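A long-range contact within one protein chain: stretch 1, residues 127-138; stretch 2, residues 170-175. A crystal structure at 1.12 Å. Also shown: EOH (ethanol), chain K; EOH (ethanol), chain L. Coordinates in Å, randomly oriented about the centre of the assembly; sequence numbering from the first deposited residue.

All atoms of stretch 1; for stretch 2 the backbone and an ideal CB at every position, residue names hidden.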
ATOM      1  N   GLY A 127       0.184  -2.876   7.845  1.00  7.36           N
ATOM      2  CA  GLY A 127      -0.830  -1.883   7.789  1.00  8.05           C
ATOM      3  C   GLY A 127      -1.578  -1.710   9.077  1.00  6.91           C
ATOM      4  O   GLY A 127      -1.346  -2.460  10.042  1.00  7.41           O
ATOM      5  N   TRP A 128      -2.488  -0.753   9.083  1.00  6.78           N
ATOM      6  CA  TRP A 128      -3.296  -0.409  10.242  1.00  6.94           C
ATOM      7  C   TRP A 128      -4.706  -0.991  10.128  1.00  7.58           C
ATOM      8  O   TRP A 128      -5.610  -0.599  10.893  1.00  8.22           O
ATOM      9  CB  TRP A 128      -3.350   1.076  10.451  1.00  7.13           C
ATOM     10  CG  TRP A 128      -2.098   1.739  10.930  1.00  7.21           C
ATOM     11  CD1 TRP A 128      -1.754   1.876  12.250  1.00  7.76           C
ATOM     12  CD2 TRP A 128      -1.065   2.360  10.183  1.00  7.69           C
ATOM     13  NE1 TRP A 128      -0.574   2.562  12.353  1.00  7.71           N
ATOM     14  CE2 TRP A 128      -0.124   2.874  11.108  1.00  7.71           C
ATOM     15  CE3 TRP A 128      -0.822   2.525   8.805  1.00  8.03           C
ATOM     16  CZ2 TRP A 128       1.026   3.536  10.697  1.00  8.53           C
ATOM     17  CZ3 TRP A 128       0.309   3.220   8.417  1.00  9.40           C
ATOM     18  CH2 TRP A 128       1.205   3.716   9.376  1.00  8.91           C
ATOM     19  N   GLY A 129      -4.931  -1.907   9.183  1.00  7.04           N
ATOM     20  CA  GLY A 129      -6.265  -2.438   8.971  1.00  7.73           C
ATOM     21  C   GLY A 129      -6.789  -3.279  10.068  1.00  7.90           C
ATOM     22  O   GLY A 129      -6.123  -3.603  11.065  1.00  8.64           O
ATOM     23  N   SER A 130      -8.081  -3.657   9.936  1.00  8.15           N
ATOM     24  CA  SER A 130      -8.743  -4.490  10.923  1.00  9.01           C
ATOM     25  C   SER A 130      -8.247  -5.942  10.888  1.00  8.64           C
ATOM     26  O   SER A 130      -7.447  -6.337  10.037  1.00  8.57           O
ATOM     27  CB  SER A 130     -10.253  -4.500  10.613  1.00  9.18           C
ATOM     28  OG  SER A 130     -10.486  -5.096   9.338  1.00  9.33           O
ATOM     29  N   GLN A 131      -8.770  -6.724  11.799  1.00  9.97           N
ATOM     30  CA  GLN A 131      -8.497  -8.158  11.974  1.00 11.05           C
ATOM     31  C   GLN A 131      -9.587  -9.043  11.432  1.00 11.50           C
ATOM     32  O   GLN A 131      -9.451 -10.265  11.355  1.00 15.66           O
ATOM     33  CB  GLN A 131      -8.084  -8.564  13.351  1.00 12.76           C
ATOM     34  CG  GLN A 131      -6.722  -8.031  13.829  1.00 12.12           C
ATOM     35  CD  GLN A 131      -6.663  -6.535  13.853  1.00 12.15           C
ATOM     36  OE1 GLN A 131      -7.393  -5.924  14.623  1.00 15.08           O
ATOM     37  NE2 GLN A 131      -5.885  -5.911  12.972  1.00 11.42           N
ATOM     38  N   ARG A 132     -10.727  -8.468  11.097  1.00 10.72           N
ATOM     39  CA  ARG A 132     -11.863  -9.156  10.565  1.00 12.82           C
ATOM     40  C   ARG A 132     -12.681  -8.150   9.744  1.00 11.46           C
ATOM     41  O   ARG A 132     -12.658  -6.945  10.034  1.00 11.98           O
ATOM     42  CB  ARG A 132     -12.731  -9.789  11.651  1.00 15.86           C
ATOM     43  CG  ARG A 132     -13.391  -8.861  12.588  1.00 20.28           C
ATOM     44  CD  ARG A 132     -14.312  -9.491  13.637  1.00 23.75           C
ATOM     45  NE  ARG A 132     -14.968  -8.469  14.425  1.00 27.66           N
ATOM     46  CZ  ARG A 132     -16.026  -7.759  14.083  1.00 29.42           C
ATOM     47  NH1 ARG A 132     -16.778  -8.136  13.036  1.00 38.44           N
ATOM     48  NH2 ARG A 132     -16.409  -6.766  14.857  1.00 34.54           N
ATOM     49  N   SER A 133     -13.404  -8.637   8.776  1.00 12.48           N
ATOM     50  CA  SER A 133     -14.245  -7.741   7.973  1.00 14.93           C
ATOM     51  C   SER A 133     -15.258  -7.096   8.913  1.00 15.00           C
ATOM     52  O   SER A 133     -15.905  -7.744   9.677  1.00 18.33           O
ATOM     53  CB  SER A 133     -14.952  -8.672   6.939  1.00 18.64           C
ATOM     54  OG  SER A 133     -15.936  -7.825   6.296  1.00 24.36           O
ATOM     55  N   GLY A 134     -15.356  -5.772   8.843  1.00 15.95           N
ATOM     56  CA  GLY A 134     -16.229  -4.970   9.685  1.00 18.82           C
ATOM     57  C   GLY A 134     -15.704  -4.683  11.062  1.00 16.79           C
ATOM     58  O   GLY A 134     -16.389  -3.994  11.853  1.00 19.03           O
ATOM     59  N   GLY A 135     -14.474  -5.121  11.397  1.00 15.80           N
ATOM     60  CA  GLY A 135     -13.943  -4.823  12.713  1.00 13.96           C
ATOM     61  C   GLY A 135     -13.169  -3.520  12.764  1.00 11.98           C
ATOM     62  O   GLY A 135     -13.010  -2.814  11.777  1.00 13.34           O
ATOM     63  N   ARG A 136     -12.793  -3.089  13.924  1.00 11.31           N
ATOM     64  CA  ARG A 136     -12.047  -1.882  14.123  1.00 11.23           C
ATOM     65  C   ARG A 136     -10.670  -1.982  13.522  1.00  8.93           C
ATOM     66  O   ARG A 136     -10.040  -3.050  13.517  1.00 10.34           O
ATOM     67  CB  ARG A 136     -11.884  -1.595  15.663  1.00 12.50           C
ATOM     68  CG  ARG A 136     -13.197  -1.421  16.363  1.00 14.89           C
ATOM     69  CD  ARG A 136     -13.011  -1.475  17.916  1.00 17.63           C
ATOM     70  NE  ARG A 136     -12.254  -0.299  18.321  1.00 16.00           N
ATOM     71  CZ  ARG A 136     -11.982  -0.023  19.570  1.00 14.54           C
ATOM     72  NH1 ARG A 136     -12.428  -0.800  20.525  1.00 18.70           N
ATOM     73  NH2 ARG A 136     -11.327   1.064  19.847  1.00 18.00           N
ATOM     74  N   LEU A 137     -10.150  -0.852  13.094  1.00  9.55           N
ATOM     75  CA  LEU A 137      -8.755  -0.691  12.699  1.00  8.56           C
ATOM     76  C   LEU A 137      -7.865  -0.954  13.912  1.00  8.56           C
ATOM     77  O   LEU A 137      -8.293  -0.902  15.061  1.00 10.33           O
ATOM     78  CB  LEU A 137      -8.476   0.695  12.194  1.00 10.37           C
ATOM     79  CG  LEU A 137      -9.181   1.214  10.951  1.00 11.18           C
ATOM     80  CD1 LEU A 137      -8.811   2.670  10.735  1.00 16.37           C
ATOM     81  CD2 LEU A 137      -8.902   0.390   9.732  1.00 14.45           C
ATOM     82  N   SER A 138      -6.584  -1.199  13.606  1.00  8.21           N
ATOM     83  CA  SER A 138      -5.579  -1.288  14.644  1.00  8.53           C
ATOM     84  C   SER A 138      -4.877   0.054  14.777  1.00  8.25           C
ATOM     85  O   SER A 138      -4.437   0.651  13.782  1.00  8.69           O
ATOM     86  CB  SER A 138      -4.529  -2.356  14.216  1.00 10.45           C
ATOM     87  OG  SER A 138      -3.453  -2.316  15.140  1.00 10.78           O
ATOM     88  N   UNK A 170      -4.531  -9.212   4.450  1.00  8.02           N
ATOM     89  CA  UNK A 170      -5.087  -7.873   4.483  1.00  8.03           C
ATOM     90  C   UNK A 170      -6.503  -7.829   4.929  1.00  7.80           C
ATOM     91  O   UNK A 170      -7.261  -8.821   4.834  1.00  9.60           O
ATOM     92  CB  UNK A 170      -4.979  -7.222   3.103  1.00  8.03           C
ATOM     93  N   UNK A 171      -6.958  -6.703   5.393  1.00  7.59           N
ATOM     94  CA  UNK A 171      -8.339  -6.501   5.743  1.00  7.81           C
ATOM     95  C   UNK A 171      -8.762  -5.072   5.549  1.00  7.65           C
ATOM     96  O   UNK A 171      -8.029  -4.256   4.933  1.00  9.21           O
ATOM     97  CB  UNK A 171      -8.588  -6.929   7.191  1.00  7.81           C
ATOM     98  N   UNK A 172      -9.895  -4.640   6.033  1.00  8.81           N
ATOM     99  CA  UNK A 172     -10.376  -3.274   5.870  1.00  8.74           C
ATOM    100  C   UNK A 172      -9.345  -2.305   6.406  1.00  8.38           C
ATOM    101  O   UNK A 172      -8.841  -2.455   7.489  1.00  9.05           O
ATOM    102  CB  UNK A 172     -11.719  -3.075   6.576  1.00  8.74           C
ATOM    103  N   UNK A 173      -8.990  -1.274   5.591  1.00  9.37           N
ATOM    104  CA  UNK A 173      -8.009  -0.279   6.010  1.00  9.53           C
ATOM    105  C   UNK A 173      -6.628  -0.564   5.482  1.00  9.62           C
ATOM    106  O   UNK A 173      -5.703   0.278   5.598  1.00 10.15           O
ATOM    107  CB  UNK A 173      -7.961  -0.197   7.537  1.00  9.53           C
ATOM    108  N   UNK A 174      -6.392  -1.766   4.977  1.00  9.14           N
ATOM    109  CA  UNK A 174      -5.110  -2.116   4.360  1.00  7.90           C
ATOM    110  C   UNK A 174      -5.072  -1.845   2.876  1.00  8.46           C
ATOM    111  O   UNK A 174      -4.001  -2.056   2.265  1.00  8.56           O
ATOM    112  CB  UNK A 174      -4.795  -3.593   4.608  1.00  7.90           C
ATOM    113  N   UNK A 175      -6.183  -1.480   2.238  1.00  8.36           N
ATOM    114  CA  UNK A 175      -6.120  -1.204   0.790  1.00  8.51           C
ATOM    115  C   UNK A 175      -5.057  -0.194   0.508  1.00  7.19           C
ATOM    116  O   UNK A 175      -4.857   0.760   1.245  1.00  8.23           O
ATOM    117  CB  UNK A 175      -7.464  -0.707   0.254  1.00  8.51           C
TER
HETATM  118  C1  EOH K 423     -13.367  -5.597  16.465  1.00 57.15           C
HETATM  119  C2  EOH K 423     -14.655  -4.796  16.515  1.00 59.69           C
HETATM  120  O   EOH K 423     -13.599  -6.897  15.851  1.00 61.31           O
HETATM  121  C1  EOH L 424     -10.108  -6.079   2.730  1.00 49.43           C
HETATM  122  C2  EOH L 424      -9.517  -7.338   2.242  1.00 42.42           C
HETATM  123  O   EOH L 424     -11.302  -6.290   3.563  1.00 53.29           O

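Position 170 says little about its occupant. Its CA-to-CB bond points sideways, no atom of stretch 1 lies within 5.5 Å of the ideal CB, and phi/psi of -79°/159° suit almost any residue. The deposited residue is Ile 170, whose side chain leads away from stretch 1 and makes no contact with it.

At position 171 the CA-to-CB bond points toward stretch 1, and the fit is tight: the ideal CB sits 3.1 Å from Ser 130 O. Beyond it lie the Ser 130 hydroxyl and the backbone running from Gln 131 to Ser 133. A small side chain such as alanine, serine or cysteine suits such a place; a bulky one would have to find a way past these atoms. The deposited residue is Cys 171, chi1 t, with a covalent bond to a group elsewhere in the structure. Its sulfur packs closely against stretch 1, with SG 3.1 Å from Ser 130 OG and 3.3 Å from Arg 132 C. That hydroxyl is engaged within its own stretch, Ser 130 OG donating to Arg 132 O at 2.9 Å.

Position 172 holds its backbone carbonyl out to stretch 1 whatever the residue: Ser 130 N donates to the O of 172 at 2.8 Å. Its CA-to-CB bond points sideways, but within reach is the turn from Arg 132 to Gly 135, where Gly 134 N offers a proton. A short or medium side chain with an acceptor would suit: asparagine, aspartate, perhaps glutamine. It is Asn 172. With chi1 m, its end comes nearer to stretch 1, and Asn 172 OD1 accepts from Gly 134 N at 2.7 Å with a good angle of 162°. The amide then has a donor to spare: ND2 makes a weak hydrogen bond to the O of the chain L ethanol at 2.8 Å.

Position 173 is the most restrictive. Phi/psi of 98°/-14° would jam a CB against the preceding carbonyl oxygen, and the ideal CB would also clash with Leu 137 CD2 at 2.5 Å and crowd Gly 129 CA at 3.2 Å. Glycine is the natural answer, and Gly 173 it is. It occupies the third place of a type II turn from 171 to 174, and its CA lies 4.1 Å from that of Gly 129.

Position 174 points its CA-to-CB bond sideways; its ideal CB lies 4.7 Å from Gly 129 CA, and Gly 129 N is a donor nearby. Aspartate or asparagine could reach it. The deposited Asp 174, chi1 m, swings its carboxylate nearer. OD1 accepts from Gly 129 N at 2.8 Å, while OD2 accepts from Cys 171 N at 2.9 Å, so one side chain ties the turn to stretch 1. The space is filled closely: a CB on Gly 127 would fall 2.2 Å from Asp 174 OD1.

Position 175 is out of reach, and its angles of -54°/139° allow many residues. It is Gly 175, without contact to stretch 1.

Stretch 2 (170-175) ICNGDG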
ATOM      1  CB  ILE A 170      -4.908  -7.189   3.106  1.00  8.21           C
ATOM      2  CG1 ILE A 170      -5.757  -7.829   2.024  1.00  8.45           C
ATOM      3  CG2 ILE A 170      -3.421  -7.125   2.709  1.00  9.39           C
ATOM      4  CD1 ILE A 170      -5.635  -7.232   0.613  1.00 10.56           C
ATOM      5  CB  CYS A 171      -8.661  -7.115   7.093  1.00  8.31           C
ATOM      6  SG  CYS A 171     -10.375  -7.569   7.432  1.00  9.52           S
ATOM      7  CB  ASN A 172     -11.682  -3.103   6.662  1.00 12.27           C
ATOM      8  CG  ASN A 172     -12.722  -4.137   6.542  1.00 17.14           C
ATOM      9  OD1 ASN A 172     -13.490  -4.377   7.426  1.00 27.06           O
ATOM     10  ND2 ASN A 172     -12.846  -4.799   5.386  1.00 25.67           N
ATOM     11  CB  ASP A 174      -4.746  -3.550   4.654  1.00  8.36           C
ATOM     12  CG  ASP A 174      -4.517  -3.812   6.134  1.00  8.74           C
ATOM     13  OD1 ASP A 174      -3.877  -2.975   6.814  1.00  8.98           O
ATOM     14  OD2 ASP A 174      -5.036  -4.891   6.609  1.00  8.38           O
TER
HETATM   15  O   HOH W   1      -2.966   0.525   6.536  1.00  9.87           O
HETATM   16  O   HOH W   2     -15.790  -5.474   4.988  1.00 24.59           O
HETATM   17  O   HOH W   3     -14.312  -2.428   9.027  1.00 30.20           O
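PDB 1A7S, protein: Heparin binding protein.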